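Local coordinates for catechol 2,3-dioxygenase (Pseudomonas sp. KL28, PDB 3HPY), which probably catalyses the extradiol cleavage of catechol by dioxygen to 2-hydroxy-6-oxohexa-2,4-dienoate, using an active-site iron, at residues S197-V200 and H201-A204; F45-W48 and D49-D52; E119-A122 and E123-C126. All blocks are in the same frame, centred on the assembly; numbering follows the deposited sequence.

Interaction 1 (S197-V200 and H201-A204); sequences SHKV and HDIA. With MCT (4-methylcatechol), chain J.
Asp202 is gripped from the preceding loop by Ser197 and Lys199, one to each carboxylate oxygen. Ser197 OG donates to Asp202 OD2 at 3.0 Å, on the syn lone pair of that oxygen. Lys199 NZ forms a salt bridge with Asp202 OD1 at 3.1 Å but comes in from above, 47° out of the carboxylate plane. CD of the lysine already lies near OD1, and a bend at chi3 turns CE and NZ across it, the two side chains crossing at about a right angle. With a bond on each oxygen, rotation of the carboxylate is restrained.

A second shell holds these partners. Ser197 OG also accepts from Lys199 N, at 3.2 Å and an N-H...O angle of 159°, which defines an ST turn. Cys196 N gives OD2 a further bond, and the carbonyl of Asp153 binds the lysine ammonium. Opposite Leu194 the chain makes a classic beta bulge where strand 203-207 begins, with Asp202 and Ile203 both bonded to that one residue.

Next to this aspartate, His201 turns its ring the other way, with Val200 CG2 3.6 Å from ND1. Its NE2 meets 4-methylcatechol O4 at the ring edge, in plane, in a weak bond of 3.2 Å bent to 132°. His154, an iron ligand, and Trp193 pack around the imidazole. The turn thus delivers a pocket histidine to the substrate-binding, iron-containing active site of an extradiol dioxygenase.

Interaction 2 (F45-W48 and D49-D52); sequences FKCW and DERD
Lys46 folds its side chain over the turn that follows strand 43-46 and touches Glu50 and Asp52 at CB and from CD to the tip. CB starts 3.6 Å from Glu50 OE1. Farther out, CD runs past the carbonyl oxygen of Asp52, and a bend at chi3 sets CE 3.0 Å from that Asp52 O. A second bend, at chi4, turns the amine back, and NZ donates to Glu50 O at 2.8 Å and to Cys47 O at 2.9 Å; a weak bond to Gly128 O adds to these.

Cys47 O has a second donor, Glu50 N, whose bond closes the type I beta turn from Cys47 to Glu50. One donor lies on each side of the Cys47 carbonyl plane. The side chain of Glu50 returns to the start of the turn, where OE1 takes the N-H of Cys47 at 2.9 Å and 167°, from above the carboxylate plane. Its other oxygen, OE2, accepts from Leu152 N.

At the head of the turn the carboxylate of Asp49 stacks on the Trp48 indole, their planes 11° apart. Asp49 CB makes a CH-pi contact 3.8 Å from the centroid of the six-membered ring, 5° off its normal. OD1 carries on to a salt bridge with Arg252 of the second subunit.

Since the lysine ammonium is spent chiefly on carbonyl oxygens, with Glu50 OE1 5.3 Å from Lys46 NZ, the lysine fixes the turn by hydrogen bonding, and any electrostatic help from the glutamate is probably longer-range. Asp49, by contrast, puts its charge into a salt bridge across the subunit boundary.

Interaction 3 (E119-A122 and E123-C126); sequences ELYA and EKTC
Tyr121 and Lys124 make up the close-packed part of this contact, their side chains crossing obliquely at the end of strand 117-121. Lys124 CB rests 3.6 Å from CE2 of the tyrosine, and farther along the lysine CD and CE approach CE2 and the hydroxyl, with CE 3.5 Å from Tyr121 OH. Two torsions produce this path: CG leaves CB opposite the backbone N (chi1 178°), and the bend at chi3 (-78°) carries the amine in toward the phenol. The bond from Lys124 NZ to Tyr121 OH is nonetheless weak, at 3.2 Å. Firmer anchorage comes from Ser54 O and His11 ND1, both hydrogen-bonded to the same ammonium, and the His11 ring lies nearly parallel to that of Tyr121. Glu123 O also comes in at a slant to the phenol ring, 3.2 Å from Tyr121 CD2.

The strand that supplies Tyr121 runs between 65-73 and 107-111 in the mixed sheet of the N-terminal half, part of the vicinal oxygen chelate fold that extradiol dioxygenases share. Backbone hydrogen bonds from Tyr121 to Phe71 and Val73 show that it is still paired with 65-73 where the chain is about to leave the sheet.

The opposite character appears at Ala122 and Glu123. Here the contact is mostly that of sequence neighbours: Glu123 CG sits 3.5 Å from Ala122 C, while the glutamate chain continues outward, extended beyond CG, on the exposed flank near Lys76 of helix 76-89. Ala122 CB touches Val73, yet the buried N-H of Ala122 has no hydrogen-bonding partner in the model.

From the N terminus, the chain first reaches interaction 2, a tight turn that leads from strand 43-46 toward strand 56-60. Interaction 3 follows as the polypeptide leaves strand 117-121 for the connection to strand 151-159. Interaction 1 comes last, between strands 189-195 and 203-207 of the second sheet. The three are in series; none encloses or crosses another. Interactions 2 and 3 belong to the same first sheet and touch: Asp52 OD1 packs 3.7 Å from Lys124 O, so the turn after strand 43-46 packs against the departure from strand 117-121. Interaction 1 stands apart, its nearest atoms about 9 Å from either, but shares with interaction 2 contact with the second subunit.

Interaction 1 (S197-V200 and H201-A204)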
loop_
_atom_site.group_PDB
_atom_site.type_symbol
_atom_site.label_atom_id
_atom_site.label_comp_id
_atom_site.label_asym_id
_atom_site.label_seq_id
_atom_site.Cartn_x
_atom_site.Cartn_y
_atom_site.Cartn_z
ATOM N N SER C 197 -18.817 19.843 -2.277
ATOM C CA SER C 197 -17.387 20.108 -2.421
ATOM C C SER C 197 -16.874 19.292 -3.615
ATOM O O SER C 197 -17.621 19.076 -4.567
ATOM C CB SER C 197 -16.686 19.643 -1.144
ATOM O OG SER C 197 -16.870 18.238 -0.965
ATOM N N HIS C 198 -15.609 18.867 -3.600
ATOM C CA HIS C 198 -15.134 18.017 -4.692
ATOM C C HIS C 198 -14.862 16.585 -4.208
ATOM O O HIS C 198 -14.102 15.826 -4.820
ATOM C CB HIS C 198 -13.910 18.601 -5.440
ATOM C CG HIS C 198 -12.699 18.818 -4.591
ATOM N ND1 HIS C 198 -12.325 20.064 -4.136
ATOM C CD2 HIS C 198 -11.776 17.952 -4.111
ATOM C CE1 HIS C 198 -11.226 19.959 -3.411
ATOM N NE2 HIS C 198 -10.872 18.686 -3.379
ATOM N N LYS C 199 -15.510 16.219 -3.104
ATOM C CA LYS C 199 -15.405 14.866 -2.559
ATOM C C LYS C 199 -16.507 14.057 -3.262
ATOM O O LYS C 199 -17.487 14.631 -3.742
ATOM C CB LYS C 199 -15.663 14.861 -1.043
ATOM C CG LYS C 199 -14.603 15.541 -0.192
ATOM C CD LYS C 199 -15.090 15.813 1.231
ATOM C CE LYS C 199 -15.533 14.541 1.937
ATOM N NZ LYS C 199 -16.203 14.810 3.231
ATOM N N VAL C 200 -16.348 12.737 -3.332
ATOM C CA VAL C 200 -17.353 11.878 -3.966
ATOM C C VAL C 200 -18.725 12.086 -3.322
ATOM O O VAL C 200 -19.751 11.954 -3.984
ATOM C CB VAL C 200 -16.962 10.387 -3.885
ATOM C CG1 VAL C 200 -16.126 10.009 -5.088
ATOM C CG2 VAL C 200 -16.192 10.113 -2.600
ATOM N N HIS C 201 -18.738 12.394 -2.029
ATOM C CA HIS C 201 -19.981 12.703 -1.319
ATOM C C HIS C 201 -19.770 13.111 0.133
ATOM O O HIS C 201 -18.878 12.611 0.827
ATOM C CB HIS C 201 -20.964 11.536 -1.373
ATOM C CG HIS C 201 -20.530 10.342 -0.586
ATOM N ND1 HIS C 201 -19.232 9.880 -0.601
ATOM C CD2 HIS C 201 -21.227 9.487 0.198
ATOM C CE1 HIS C 201 -19.148 8.790 0.140
ATOM N NE2 HIS C 201 -20.345 8.529 0.636
ATOM N N ASP C 202 -20.600 14.040 0.584
ATOM C CA ASP C 202 -20.537 14.501 1.957
ATOM C C ASP C 202 -21.685 13.861 2.725
ATOM O O ASP C 202 -21.675 13.809 3.955
ATOM C CB ASP C 202 -20.626 16.026 1.990
ATOM C CG ASP C 202 -19.352 16.683 1.477
ATOM O OD1 ASP C 202 -18.385 16.804 2.259
ATOM O OD2 ASP C 202 -19.319 17.048 0.281
ATOM N N ILE C 203 -22.664 13.351 1.982
ATOM C CA ILE C 203 -23.822 12.706 2.580
ATOM C C ILE C 203 -24.589 11.913 1.523
ATOM O O ILE C 203 -24.553 12.250 0.332
ATOM C CB ILE C 203 -24.760 13.761 3.237
ATOM C CG1 ILE C 203 -25.806 13.067 4.115
ATOM C CG2 ILE C 203 -25.432 14.603 2.160
ATOM C CD1 ILE C 203 -26.557 14.028 5.044
ATOM N N ALA C 204 -25.264 10.847 1.952
ATOM C CA ALA C 204 -26.044 10.025 1.026
ATOM C C ALA C 204 -27.342 9.587 1.682
ATOM O O ALA C 204 -27.438 9.544 2.906
ATOM C CB ALA C 204 -25.243 8.798 0.584
HETATM C C1 MCT J . -21.971 3.166 -0.680
HETATM C C2 MCT J . -22.213 3.294 0.698
HETATM C C3 MCT J . -21.359 4.109 1.475
HETATM O O3 MCT J . -21.583 4.229 2.787
HETATM C C4 MCT J . -20.270 4.803 0.880
HETATM O O4 MCT J . -19.460 5.584 1.649
HETATM C C5 MCT J . -20.028 4.675 -0.516
HETATM C C6 MCT J . -20.889 3.853 -1.287
HETATM C C MCT J . -22.864 2.301 -1.511
#

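Interaction 2 (F45-W48 and D49-D52)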
loop_
_atom_site.group_PDB
_atom_site.type_symbol
_atom_site.label_atom_id
_atom_site.label_comp_id
_atom_site.label_asym_id
_atom_site.label_seq_id
_atom_site.Cartn_x
_atom_site.Cartn_y
_atom_site.Cartn_z
ATOM N N PHE C 45 -16.087 14.029 20.687
ATOM C CA PHE C 45 -14.911 13.440 20.054
ATOM C C PHE C 45 -14.631 14.133 18.730
ATOM O O PHE C 45 -15.494 14.819 18.183
ATOM C CB PHE C 45 -15.138 11.961 19.738
ATOM C CG PHE C 45 -15.326 11.086 20.941
ATOM C CD1 PHE C 45 -16.603 10.789 21.413
ATOM C CD2 PHE C 45 -14.229 10.491 21.556
ATOM C CE1 PHE C 45 -16.781 9.905 22.473
ATOM C CE2 PHE C 45 -14.397 9.609 22.615
ATOM C CZ PHE C 45 -15.675 9.314 23.074
ATOM N N LYS C 46 -13.419 13.929 18.218
ATOM C CA LYS C 46 -13.000 14.471 16.928
ATOM C C LYS C 46 -11.889 13.577 16.368
ATOM O O LYS C 46 -11.264 12.815 17.110
ATOM C CB LYS C 46 -12.471 15.898 17.076
ATOM C CG LYS C 46 -11.092 15.991 17.729
ATOM C CD LYS C 46 -10.627 17.432 17.769
ATOM C CE LYS C 46 -10.063 17.867 16.419
ATOM N NZ LYS C 46 -8.696 17.276 16.221
ATOM N N CYS C 47 -11.656 13.648 15.063
ATOM C CA CYS C 47 -10.591 12.856 14.459
ATOM C C CYS C 47 -9.310 13.613 14.783
ATOM O O CYS C 47 -9.314 14.845 14.805
ATOM C CB CYS C 47 -10.806 12.746 12.951
ATOM S SG CYS C 47 -12.279 11.780 12.504
ATOM N N TRP C 48 -8.223 12.890 15.049
ATOM C CA TRP C 48 -6.975 13.551 15.404
ATOM C C TRP C 48 -6.523 14.604 14.404
ATOM O O TRP C 48 -5.922 15.603 14.800
ATOM C CB TRP C 48 -5.844 12.536 15.604
ATOM C CG TRP C 48 -5.352 11.896 14.330
ATOM C CD1 TRP C 48 -5.822 10.746 13.749
ATOM C CD2 TRP C 48 -4.314 12.390 13.466
ATOM N NE1 TRP C 48 -5.138 10.497 12.575
ATOM C CE2 TRP C 48 -4.210 11.490 12.376
ATOM C CE3 TRP C 48 -3.469 13.507 13.503
ATOM C CZ2 TRP C 48 -3.286 11.672 11.335
ATOM C CZ3 TRP C 48 -2.538 13.688 12.455
ATOM C CH2 TRP C 48 -2.463 12.775 11.392
ATOM N N ASP C 49 -6.821 14.400 13.120
ATOM C CA ASP C 49 -6.376 15.341 12.087
ATOM C C ASP C 49 -7.284 16.546 11.811
ATOM O O ASP C 49 -6.865 17.472 11.122
ATOM C CB ASP C 49 -6.101 14.595 10.769
ATOM C CG ASP C 49 -4.862 15.119 10.043
ATOM O OD1 ASP C 49 -4.198 16.037 10.565
ATOM O OD2 ASP C 49 -4.539 14.609 8.947
ATOM N N GLU C 50 -8.509 16.551 12.331
ATOM C CA GLU C 50 -9.400 17.695 12.100
ATOM C C GLU C 50 -8.908 18.806 12.997
ATOM O O GLU C 50 -8.067 18.564 13.854
ATOM C CB GLU C 50 -10.846 17.364 12.466
ATOM C CG GLU C 50 -11.396 16.164 11.736
ATOM C CD GLU C 50 -12.774 15.756 12.230
ATOM O OE1 GLU C 50 -12.965 15.673 13.468
ATOM O OE2 GLU C 50 -13.657 15.510 11.377
ATOM N N ARG C 51 -9.432 20.015 12.818
ATOM C CA ARG C 51 -8.996 21.129 13.650
ATOM C C ARG C 51 -10.060 21.622 14.626
ATOM O O ARG C 51 -9.733 22.200 15.666
ATOM C CB ARG C 51 -8.519 22.290 12.763
ATOM C CG ARG C 51 -7.455 21.858 11.768
ATOM C CD ARG C 51 -6.682 23.021 11.191
ATOM N NE ARG C 51 -5.753 22.552 10.169
ATOM C CZ ARG C 51 -4.939 23.340 9.478
ATOM N NH1 ARG C 51 -4.931 24.649 9.697
ATOM N NH2 ARG C 51 -4.136 22.816 8.566
ATOM N N ASP C 52 -11.325 21.367 14.303
ATOM C CA ASP C 52 -12.431 21.806 15.148
ATOM C C ASP C 52 -12.695 20.911 16.358
ATOM O O ASP C 52 -12.427 19.707 16.331
ATOM C CB ASP C 52 -13.694 21.975 14.295
ATOM C CG ASP C 52 -13.649 23.238 13.432
ATOM O OD1 ASP C 52 -12.727 24.065 13.637
ATOM O OD2 ASP C 52 -14.532 23.413 12.567
#

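Interaction 3 (E119-A122 and E123-C126)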
loop_
_atom_site.group_PDB
_atom_site.type_symbol
_atom_site.label_atom_id
_atom_site.label_comp_id
_atom_site.label_asym_id
_atom_site.label_seq_id
_atom_site.Cartn_x
_atom_site.Cartn_y
_atom_site.Cartn_z
ATOM N N GLU C 119 -28.468 19.961 10.844
ATOM C CA GLU C 119 -28.015 21.173 11.509
ATOM C C GLU C 119 -27.004 21.920 10.648
ATOM O O GLU C 119 -26.253 21.310 9.896
ATOM C CB GLU C 119 -27.378 20.833 12.860
ATOM C CG GLU C 119 -28.340 20.852 14.039
ATOM C CD GLU C 119 -27.630 20.664 15.359
ATOM O OE1 GLU C 119 -26.434 21.020 15.448
ATOM O OE2 GLU C 119 -28.267 20.175 16.320
ATOM N N LEU C 120 -27.004 23.242 10.765
ATOM C CA LEU C 120 -26.080 24.103 10.031
ATOM C C LEU C 120 -25.512 25.101 11.037
ATOM O O LEU C 120 -26.267 25.758 11.756
ATOM C CB LEU C 120 -26.821 24.851 8.915
ATOM C CG LEU C 120 -26.754 24.341 7.469
ATOM C CD1 LEU C 120 -26.900 22.836 7.401
ATOM C CD2 LEU C 120 -27.841 25.013 6.676
ATOM N N TYR C 121 -24.187 25.195 11.115
ATOM C CA TYR C 121 -23.559 26.131 12.033
ATOM C C TYR C 121 -22.330 26.723 11.382
ATOM O O TYR C 121 -21.759 26.130 10.468
ATOM C CB TYR C 121 -23.136 25.435 13.330
ATOM C CG TYR C 121 -22.043 24.398 13.148
ATOM C CD1 TYR C 121 -22.340 23.115 12.687
ATOM C CD2 TYR C 121 -20.715 24.696 13.458
ATOM C CE1 TYR C 121 -21.338 22.146 12.547
ATOM C CE2 TYR C 121 -19.708 23.742 13.322
ATOM C CZ TYR C 121 -20.027 22.467 12.872
ATOM O OH TYR C 121 -19.035 21.512 12.793
ATOM N N ALA C 122 -21.917 27.888 11.867
ATOM C CA ALA C 122 -20.741 28.555 11.322
ATOM C C ALA C 122 -19.637 28.661 12.355
ATOM O O ALA C 122 -18.495 28.984 12.024
ATOM C CB ALA C 122 -21.115 29.944 10.825
ATOM N N GLU C 123 -19.964 28.383 13.609
ATOM C CA GLU C 123 -18.967 28.504 14.656
ATOM C C GLU C 123 -18.727 27.255 15.488
ATOM O O GLU C 123 -19.652 26.516 15.836
ATOM C CB GLU C 123 -19.320 29.681 15.572
ATOM C CG GLU C 123 -19.276 31.042 14.882
ATOM C CD GLU C 123 -19.686 32.178 15.810
ATOM O OE1 GLU C 123 -19.051 32.330 16.877
ATOM O OE2 GLU C 123 -20.640 32.916 15.472
ATOM N N LYS C 124 -17.454 27.035 15.791
ATOM C CA LYS C 124 -17.003 25.910 16.592
ATOM C C LYS C 124 -15.516 26.108 16.827
ATOM O O LYS C 124 -14.727 26.203 15.882
ATOM C CB LYS C 124 -17.259 24.587 15.871
ATOM C CG LYS C 124 -16.765 23.373 16.649
ATOM C CD LYS C 124 -17.210 22.058 16.012
ATOM C CE LYS C 124 -18.669 21.732 16.315
ATOM N NZ LYS C 124 -19.026 20.367 15.825
ATOM N N THR C 125 -15.142 26.176 18.095
ATOM C CA THR C 125 -13.759 26.393 18.486
ATOM C C THR C 125 -12.746 25.504 17.774
ATOM O O THR C 125 -12.947 24.297 17.640
ATOM C CB THR C 125 -13.598 26.207 20.007
ATOM O OG1 THR C 125 -14.500 27.085 20.690
ATOM C CG2 THR C 125 -12.174 26.519 20.440
ATOM N N CYS C 126 -11.661 26.123 17.318
ATOM C CA CYS C 126 -10.573 25.430 16.641
ATOM C C CYS C 126 -9.541 25.035 17.685
ATOM O O CYS C 126 -8.908 25.905 18.288
ATOM C CB CYS C 126 -9.915 26.348 15.603
ATOM S SG CYS C 126 -8.327 25.724 14.952
#